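Side-chain contacts in thymidylate synthase (PDB 1TIS), which catalyses the conversion of dUMP to dTMP, using methylenetetrahydrofolate as the one-carbon donor and releasing dihydrofolate: residues D120-V125 with M158-N163; E124-I129 with H196-M201; Y247-L252 with K259-L264. All coordinates share one frame; numbering follows the deposited sequence.

Interaction 1. Residues D120-V125 with M158-N163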
# COMPACT_ATOMS: atom_id res chain seq x y z
N ASP A 120 -18.68 -7.28 1.48
CA ASP A 120 -18.03 -8.54 1.24
C ASP A 120 -17.10 -8.22 0.09
O ASP A 120 -17.45 -8.39 -1.09
CB ASP A 120 -19.06 -9.62 0.82
CG ASP A 120 -18.44 -11.00 0.59
OD1 ASP A 120 -17.23 -11.12 0.44
OD2 ASP A 120 -19.17 -11.98 0.56
N GLN A 121 -15.87 -7.81 0.42
CA GLN A 121 -14.91 -7.45 -0.61
C GLN A 121 -14.21 -8.57 -1.38
O GLN A 121 -13.48 -8.22 -2.30
CB GLN A 121 -13.88 -6.49 0.00
CG GLN A 121 -12.96 -6.83 1.16
CD GLN A 121 -12.24 -5.59 1.66
OE1 GLN A 121 -11.95 -4.67 0.90
NE2 GLN A 121 -11.97 -5.37 2.92
N ILE A 122 -14.34 -9.91 -1.15
CA ILE A 122 -13.76 -10.88 -2.08
C ILE A 122 -14.79 -10.97 -3.17
O ILE A 122 -14.57 -10.53 -4.29
CB ILE A 122 -13.54 -12.34 -1.52
CG1 ILE A 122 -12.21 -12.37 -0.75
CG2 ILE A 122 -13.48 -13.41 -2.65
CD1 ILE A 122 -10.96 -12.18 -1.65
N ILE A 123 -15.97 -11.46 -2.87
CA ILE A 123 -17.01 -11.58 -3.86
C ILE A 123 -17.20 -10.33 -4.68
O ILE A 123 -17.35 -10.51 -5.88
CB ILE A 123 -18.30 -12.00 -3.12
CG1 ILE A 123 -18.36 -13.46 -3.44
CG2 ILE A 123 -19.55 -11.19 -3.43
CD1 ILE A 123 -19.50 -14.17 -2.73
N GLU A 124 -17.09 -9.10 -4.18
CA GLU A 124 -17.38 -8.08 -5.14
C GLU A 124 -16.19 -7.52 -5.94
O GLU A 124 -16.33 -6.84 -6.97
CB GLU A 124 -18.13 -7.03 -4.39
CG GLU A 124 -17.25 -6.10 -3.62
CD GLU A 124 -17.65 -4.69 -3.97
OE1 GLU A 124 -17.34 -4.24 -5.08
OE2 GLU A 124 -18.31 -4.07 -3.13
N VAL A 125 -14.97 -7.86 -5.57
CA VAL A 125 -13.81 -7.39 -6.30
C VAL A 125 -13.63 -8.35 -7.45
O VAL A 125 -12.97 -8.01 -8.42
CB VAL A 125 -12.50 -7.36 -5.42
CG1 VAL A 125 -11.67 -8.69 -5.30
CG2 VAL A 125 -11.68 -6.26 -6.07
N MET A 158 -1.61 -6.17 4.31
CA MET A 158 -2.84 -5.42 4.51
C MET A 158 -3.60 -4.87 3.34
O MET A 158 -4.74 -4.45 3.50
CB MET A 158 -2.56 -4.28 5.42
CG MET A 158 -1.55 -3.31 4.83
SD MET A 158 -1.01 -2.22 6.16
CE MET A 158 -0.11 -3.57 6.86
N PHE A 159 -3.03 -4.89 2.16
CA PHE A 159 -3.59 -4.16 1.05
C PHE A 159 -3.30 -4.92 -0.21
O PHE A 159 -2.37 -5.73 -0.15
CB PHE A 159 -2.89 -2.89 1.09
CG PHE A 159 -3.75 -1.73 0.81
CD1 PHE A 159 -4.85 -1.50 1.63
CD2 PHE A 159 -3.40 -0.90 -0.23
CE1 PHE A 159 -5.63 -0.39 1.40
CE2 PHE A 159 -4.19 0.20 -0.45
CZ PHE A 159 -5.29 0.45 0.36
N TYR A 160 -4.03 -4.67 -1.31
CA TYR A 160 -3.67 -5.16 -2.65
C TYR A 160 -4.56 -4.62 -3.73
O TYR A 160 -5.74 -4.32 -3.50
CB TYR A 160 -3.64 -6.70 -2.82
CG TYR A 160 -4.73 -7.66 -2.40
CD1 TYR A 160 -5.79 -7.88 -3.26
CD2 TYR A 160 -4.63 -8.39 -1.22
CE1 TYR A 160 -6.74 -8.83 -2.98
CE2 TYR A 160 -5.59 -9.35 -0.93
CZ TYR A 160 -6.64 -9.56 -1.82
OH TYR A 160 -7.64 -10.47 -1.53
N GLN A 161 -3.93 -4.43 -4.87
CA GLN A 161 -4.51 -3.79 -6.04
C GLN A 161 -4.43 -4.86 -7.12
O GLN A 161 -3.44 -5.60 -7.17
CB GLN A 161 -3.63 -2.60 -6.43
CG GLN A 161 -4.13 -1.17 -6.53
CD GLN A 161 -4.90 -0.89 -7.80
OE1 GLN A 161 -5.58 -1.74 -8.36
NE2 GLN A 161 -4.84 0.32 -8.35
N PHE A 162 -5.42 -4.98 -7.98
CA PHE A 162 -5.36 -5.87 -9.13
C PHE A 162 -5.36 -4.95 -10.34
O PHE A 162 -6.02 -3.91 -10.31
CB PHE A 162 -6.57 -6.74 -9.36
CG PHE A 162 -6.80 -7.91 -8.44
CD1 PHE A 162 -6.01 -9.05 -8.53
CD2 PHE A 162 -7.84 -7.84 -7.55
CE1 PHE A 162 -6.25 -10.15 -7.72
CE2 PHE A 162 -8.07 -8.95 -6.75
CZ PHE A 162 -7.29 -10.10 -6.82
N ASN A 163 -4.72 -5.37 -11.42
CA ASN A 163 -4.64 -4.61 -12.67
C ASN A 163 -4.95 -5.61 -13.76
O ASN A 163 -4.52 -6.77 -13.65
CB ASN A 163 -3.24 -4.09 -12.93
CG ASN A 163 -3.17 -2.67 -13.45
OD1 ASN A 163 -3.35 -1.71 -12.71
ND2 ASN A 163 -2.83 -2.46 -14.71

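Interaction 2. Residues E124-I129 with H196-M201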
# COMPACT_ATOMS: atom_id res chain seq x y z
N GLU A 124 -17.09 -9.10 -4.18
CA GLU A 124 -17.38 -8.08 -5.14
C GLU A 124 -16.19 -7.52 -5.94
O GLU A 124 -16.33 -6.84 -6.97
CB GLU A 124 -18.13 -7.03 -4.39
CG GLU A 124 -17.25 -6.10 -3.62
CD GLU A 124 -17.65 -4.69 -3.97
OE1 GLU A 124 -17.34 -4.24 -5.08
OE2 GLU A 124 -18.31 -4.07 -3.13
N VAL A 125 -14.97 -7.86 -5.57
CA VAL A 125 -13.81 -7.39 -6.30
C VAL A 125 -13.63 -8.35 -7.45
O VAL A 125 -12.97 -8.01 -8.42
CB VAL A 125 -12.50 -7.36 -5.42
CG1 VAL A 125 -11.67 -8.69 -5.30
CG2 VAL A 125 -11.68 -6.26 -6.07
N ILE A 126 -14.17 -9.56 -7.40
CA ILE A 126 -14.01 -10.42 -8.52
C ILE A 126 -15.06 -10.01 -9.52
O ILE A 126 -14.82 -10.19 -10.70
CB ILE A 126 -14.12 -11.85 -8.02
CG1 ILE A 126 -12.82 -12.07 -7.19
CG2 ILE A 126 -14.31 -12.84 -9.16
CD1 ILE A 126 -12.51 -13.39 -6.47
N ASP A 127 -16.17 -9.37 -9.16
CA ASP A 127 -17.07 -8.80 -10.15
C ASP A 127 -16.40 -7.62 -10.85
O ASP A 127 -16.33 -7.73 -12.07
CB ASP A 127 -18.37 -8.34 -9.50
CG ASP A 127 -19.24 -9.46 -8.93
OD1 ASP A 127 -19.09 -10.61 -9.34
OD2 ASP A 127 -20.10 -9.19 -8.08
N ARG A 128 -15.85 -6.52 -10.27
CA ARG A 128 -15.19 -5.44 -11.04
C ARG A 128 -14.27 -5.98 -12.12
O ARG A 128 -14.40 -5.53 -13.25
CB ARG A 128 -14.32 -4.51 -10.20
CG ARG A 128 -15.11 -3.85 -9.08
CD ARG A 128 -14.64 -2.43 -8.68
NE ARG A 128 -15.16 -1.35 -9.54
CZ ARG A 128 -15.79 -0.28 -9.04
NH1 ARG A 128 -15.93 -0.08 -7.73
NH2 ARG A 128 -16.29 0.63 -9.87
N ILE A 129 -13.46 -7.01 -11.84
CA ILE A 129 -12.59 -7.65 -12.82
C ILE A 129 -13.43 -8.29 -13.91
O ILE A 129 -13.09 -8.22 -15.10
CB ILE A 129 -11.75 -8.83 -12.31
CG1 ILE A 129 -11.30 -8.71 -10.84
CG2 ILE A 129 -10.61 -8.93 -13.32
CD1 ILE A 129 -10.12 -7.81 -10.43
N HIS A 196 -3.74 -16.92 -9.24
CA HIS A 196 -4.18 -18.09 -10.01
C HIS A 196 -5.68 -18.37 -9.92
O HIS A 196 -6.39 -18.51 -10.92
CB HIS A 196 -3.43 -19.34 -9.55
CG HIS A 196 -2.15 -19.45 -10.33
ND1 HIS A 196 -1.04 -18.77 -10.13
CD2 HIS A 196 -1.99 -20.26 -11.43
CE1 HIS A 196 -0.22 -19.12 -11.07
NE2 HIS A 196 -0.79 -20.02 -11.84
N ILE A 197 -6.17 -18.45 -8.68
CA ILE A 197 -7.56 -18.73 -8.41
C ILE A 197 -8.35 -17.59 -9.05
O ILE A 197 -9.18 -17.90 -9.92
CB ILE A 197 -7.68 -18.83 -6.88
CG1 ILE A 197 -7.30 -20.22 -6.46
CG2 ILE A 197 -9.10 -18.56 -6.41
CD1 ILE A 197 -7.22 -20.20 -4.91
N VAL A 198 -8.07 -16.30 -8.79
CA VAL A 198 -8.89 -15.27 -9.41
C VAL A 198 -8.77 -15.20 -10.95
O VAL A 198 -9.76 -14.94 -11.64
CB VAL A 198 -8.54 -13.94 -8.79
CG1 VAL A 198 -9.62 -12.92 -9.22
CG2 VAL A 198 -8.53 -14.03 -7.27
N ALA A 199 -7.61 -15.46 -11.57
CA ALA A 199 -7.50 -15.55 -13.00
C ALA A 199 -8.32 -16.72 -13.44
O ALA A 199 -8.89 -16.57 -14.51
CB ALA A 199 -6.17 -15.86 -13.47
N LYS A 200 -8.52 -17.85 -12.71
CA LYS A 200 -9.38 -18.91 -13.23
C LYS A 200 -10.88 -18.57 -13.17
O LYS A 200 -11.71 -19.05 -13.96
CB LYS A 200 -9.08 -20.22 -12.48
CG LYS A 200 -9.85 -21.41 -13.04
CD LYS A 200 -9.24 -21.76 -14.40
CE LYS A 200 -10.17 -22.24 -15.53
NZ LYS A 200 -9.39 -22.44 -16.75
N MET A 201 -11.29 -17.69 -12.26
CA MET A 201 -12.69 -17.26 -12.17
C MET A 201 -12.92 -16.27 -13.26
O MET A 201 -13.84 -16.45 -14.05
CB MET A 201 -13.02 -16.55 -10.85
CG MET A 201 -13.08 -17.44 -9.63
SD MET A 201 -13.00 -16.43 -8.15
CE MET A 201 -14.69 -16.02 -7.83

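Interaction 3. Residues Y247-L252 with K259-L264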
# COMPACT_ATOMS: atom_id res chain seq x y z
N TYR A 247 -15.49 -28.55 -14.61
CA TYR A 247 -15.56 -27.96 -15.95
C TYR A 247 -16.51 -26.76 -16.16
O TYR A 247 -16.07 -25.80 -16.77
CB TYR A 247 -15.91 -29.09 -16.92
CG TYR A 247 -15.65 -28.89 -18.41
CD1 TYR A 247 -14.73 -27.97 -18.90
CD2 TYR A 247 -16.35 -29.70 -19.29
CE1 TYR A 247 -14.52 -27.87 -20.25
CE2 TYR A 247 -16.14 -29.61 -20.63
CZ TYR A 247 -15.22 -28.70 -21.10
OH TYR A 247 -15.00 -28.64 -22.46
N LYS A 248 -17.78 -26.71 -15.69
CA LYS A 248 -18.62 -25.51 -15.85
C LYS A 248 -18.00 -24.22 -15.31
O LYS A 248 -18.19 -23.13 -15.87
CB LYS A 248 -19.99 -25.70 -15.17
CG LYS A 248 -19.98 -26.34 -13.77
CD LYS A 248 -21.34 -26.31 -13.02
CE LYS A 248 -21.84 -27.66 -12.42
NZ LYS A 248 -21.01 -28.32 -11.40
N PHE A 249 -17.21 -24.36 -14.23
CA PHE A 249 -16.56 -23.32 -13.43
C PHE A 249 -16.46 -21.89 -13.95
O PHE A 249 -17.04 -20.98 -13.35
CB PHE A 249 -15.15 -23.80 -13.08
CG PHE A 249 -14.53 -23.13 -11.86
CD1 PHE A 249 -15.05 -23.36 -10.60
CD2 PHE A 249 -13.44 -22.30 -12.00
CE1 PHE A 249 -14.49 -22.76 -9.50
CE2 PHE A 249 -12.88 -21.71 -10.91
CZ PHE A 249 -13.41 -21.94 -9.67
N ARG A 250 -15.81 -21.65 -15.09
CA ARG A 250 -15.51 -20.29 -15.53
C ARG A 250 -16.71 -19.47 -16.03
O ARG A 250 -16.61 -18.31 -16.44
CB ARG A 250 -14.42 -20.38 -16.60
CG ARG A 250 -14.82 -21.02 -17.89
CD ARG A 250 -13.66 -20.80 -18.81
NE ARG A 250 -14.00 -20.51 -20.20
CZ ARG A 250 -13.29 -21.04 -21.21
NH1 ARG A 250 -12.30 -21.95 -21.03
NH2 ARG A 250 -13.58 -20.68 -22.46
N TYR A 251 -17.87 -20.10 -16.02
CA TYR A 251 -19.08 -19.40 -16.43
C TYR A 251 -19.96 -19.17 -15.18
O TYR A 251 -20.95 -18.40 -15.20
CB TYR A 251 -19.83 -20.26 -17.51
CG TYR A 251 -18.97 -20.85 -18.65
CD1 TYR A 251 -18.48 -20.07 -19.71
CD2 TYR A 251 -18.66 -22.20 -18.60
CE1 TYR A 251 -17.67 -20.64 -20.70
CE2 TYR A 251 -17.85 -22.76 -19.59
CZ TYR A 251 -17.36 -21.99 -20.63
OH TYR A 251 -16.60 -22.62 -21.60
N LEU A 252 -19.56 -19.80 -14.05
CA LEU A 252 -20.44 -19.80 -12.89
C LEU A 252 -20.45 -18.42 -12.30
O LEU A 252 -19.46 -17.71 -12.48
CB LEU A 252 -19.97 -20.82 -11.85
CG LEU A 252 -20.06 -22.33 -12.18
CD1 LEU A 252 -19.92 -23.23 -10.96
CD2 LEU A 252 -21.43 -22.59 -12.75
N LYS A 259 -17.97 -20.77 -3.88
CA LYS A 259 -18.61 -21.89 -3.18
C LYS A 259 -17.88 -23.19 -3.48
O LYS A 259 -17.46 -23.94 -2.59
CB LYS A 259 -20.06 -21.95 -3.62
CG LYS A 259 -21.03 -22.81 -2.80
CD LYS A 259 -22.46 -22.24 -2.86
CE LYS A 259 -22.41 -20.82 -2.27
NZ LYS A 259 -23.67 -20.11 -2.39
N TYR A 260 -17.63 -23.38 -4.77
CA TYR A 260 -16.83 -24.49 -5.23
C TYR A 260 -15.38 -24.35 -4.77
O TYR A 260 -14.87 -25.34 -4.27
CB TYR A 260 -16.95 -24.55 -6.77
CG TYR A 260 -17.85 -25.70 -7.12
CD1 TYR A 260 -17.37 -26.97 -6.84
CD2 TYR A 260 -19.14 -25.51 -7.63
CE1 TYR A 260 -18.17 -28.07 -7.04
CE2 TYR A 260 -19.95 -26.62 -7.84
CZ TYR A 260 -19.43 -27.86 -7.54
OH TYR A 260 -20.17 -28.98 -7.73
N VAL A 261 -14.71 -23.19 -4.89
CA VAL A 261 -13.34 -22.97 -4.43
C VAL A 261 -13.14 -23.57 -3.05
O VAL A 261 -12.45 -24.58 -2.92
CB VAL A 261 -13.03 -21.43 -4.39
CG1 VAL A 261 -11.83 -21.05 -3.50
CG2 VAL A 261 -12.75 -21.01 -5.81
N LEU A 262 -13.86 -23.01 -2.07
CA LEU A 262 -13.85 -23.42 -0.68
C LEU A 262 -14.01 -24.92 -0.47
O LEU A 262 -13.58 -25.43 0.56
CB LEU A 262 -14.96 -22.67 0.02
CG LEU A 262 -14.61 -21.33 0.64
CD1 LEU A 262 -13.99 -20.40 -0.35
CD2 LEU A 262 -15.89 -20.69 1.13
N LYS A 263 -14.59 -25.69 -1.40
CA LYS A 263 -14.68 -27.12 -1.30
C LYS A 263 -13.33 -27.79 -1.55
O LYS A 263 -13.21 -29.02 -1.37
CB LYS A 263 -15.65 -27.68 -2.33
CG LYS A 263 -17.14 -27.42 -2.24
CD LYS A 263 -17.76 -28.15 -3.44
CE LYS A 263 -18.07 -29.65 -3.26
NZ LYS A 263 -16.98 -30.48 -2.78
N LEU A 264 -12.27 -27.10 -1.95
CA LEU A 264 -11.01 -27.77 -2.23
C LEU A 264 -10.12 -27.76 -0.99
O LEU A 264 -9.82 -26.69 -0.45
CB LEU A 264 -10.30 -27.07 -3.43
CG LEU A 264 -10.68 -27.20 -4.95
CD1 LEU A 264 -11.87 -28.13 -5.20
CD2 LEU A 264 -10.96 -25.78 -5.44

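Interaction 1. Residues D120-V125 with M158-N163
Two pairs of side chains make this contact: Val125 with Phe162, and Ile122 with Tyr160. All four residues are buried. The first pair is purely apolar. Methyl CG1 of Val125 meets CE2 of Phe162 at 3.9 Å. It comes in at the ring edge, near the ring plane, and not over a face. The two side chains stand roughly at right angles. Both start off directed at the opposite segment, and Val125 CA is 9.0 Å from Phe162 CA. Phe162 CG lies beside its own backbone N (chi1 -73°), and the ring extends from there to the helix.

The second pair sets a methyl against a hydroxyl. CD1 of Ile122 sits 3.7 Å from OH of Tyr160. This is van der Waals contact, since a methyl group offers no hydrogen bond. At chi1 49° the Tyr160 ring leaves CB flanked by both N and C of its own backbone. The length of the ring then carries the hydroxyl across to the isoleucine tip.

The spacing follows from a helix packed on a strand. Ile122 and Val125 are three residues apart, about one helical turn. Tyr160 and Phe162 are two apart, so they share one face of strand 157-164. The other face serves the dimer interface, where the sheets of the two subunits pack against each other in the thymidylate synthase fold. There Phe159 stacks on Phe159 of the second subunit, and Gln161 packs on Tyr174 of that subunit.

No hydrogen bond joins the two segments. Within 120-125, Val125 N bonds Ile122 O at 3.0 Å. The Tyr160 ring also meets Tyr191 of helix 184-202, with the planes at about 75°.

Interaction 2. Residues E124-I129 with H196-M201
Between 124-129 and 196-201, CA of Ile126 and CA of Val198 come nearest, at 7.1 Å. The first segment belongs to helix 121-131 and the second to helix 184-202. No hydrogen bond crosses between the segments. In 196-201, Lys200 N reaches His196 O at 2.9 Å, and Met201 N also bonds Ile197 O. In 124-129, the bond from Arg128 N to Glu124 O is weak.

The side-chain contact centres on Ile126, which meets two residues of the other helix. Val198 and Met201 are one turn apart there, and both start out directed at helix 121-131. CG1 of Ile126 touches CG1 of Val198 at 3.9 Å, with the two side chains set obliquely. Val198 CG2 also lies near the isoleucine, 4.1 Å from Ile126 CD1.

Met201 meets the same isoleucine at about a right angle. It touches with its thioether end: SD lies by Ile126 CD1, while CE lies by both CG2 and CD1 of Ile126. The chain runs out extended at chi2 (164°) and then bends at chi3 (88°). That bend lays the terminal methyl across the isoleucine branches. The interface is entirely apolar, and all three residues are buried.

Neighbouring elements close around it. Ile126 and Met201 both touch Thr254, at the start of helix 254-262, and Met201 O accepts a hydrogen bond from Gln257 NE2. Towards the sheet, Ile129 and Val198 both pack on Phe162 of strand 157-164. The helix pair thus lies between that strand and helix 254-262.

Interaction 3. Residues Y247-L252 with K259-L264
Phe249 turns CG away from its backbone N (chi1 -158°), which carries its ring over to Tyr260 and Val261. The Lys248 chain bends at chi3 (130°) and again at chi4 (61°), which brings NZ to the hydroxyl end of Tyr260.

Phe249 touches with its ring edge. CE1 lies 4.1 Å from CB of Tyr260, and CZ lies 4.0 Å from CG2 of Val261. Both partners are near the plane of the phenylalanine ring. Leu252 adds its CD1 methyl, 4.1 Å from CD2 of Tyr260. Tyr260 is therefore met at three points: CB by Phe249, CD2 by Leu252, and the hydroxyl end by Lys248.

The contact folds the loop 247-252, with its short 3-10 turn at 250-251, back onto helix 254-262. Phe249 O also accepts a hydrogen bond from Gln257 NE2 of that helix, and Val261 packs on Leu63 of helix 53-64.

Lys248 NZ is 3.8 Å from Tyr260 OH, too far for a hydrogen bond. Adhesion here therefore rests mainly on apolar contact, with the amine of the exposed Lys248 beside the tyrosine.

In the fold
Interactions 1 and 2 are buried and draw on the same helix, 121-131. Val125 turns to the strand in interaction 1, and Ile126 to helix 184-202 in interaction 2. The Phe162 ring is common ground for both. Interaction 3 is partly buried and farther from the chain's centre. It still touches interaction 2, where Lys200 CG packs on the Phe249 ring. None of the three has a hydrogen bond across its segments. Aliphatic groups and a thioether make up interaction 2, while interactions 1 and 3 add aromatic rings. A charged lysine takes part only in interaction 3, near the surface.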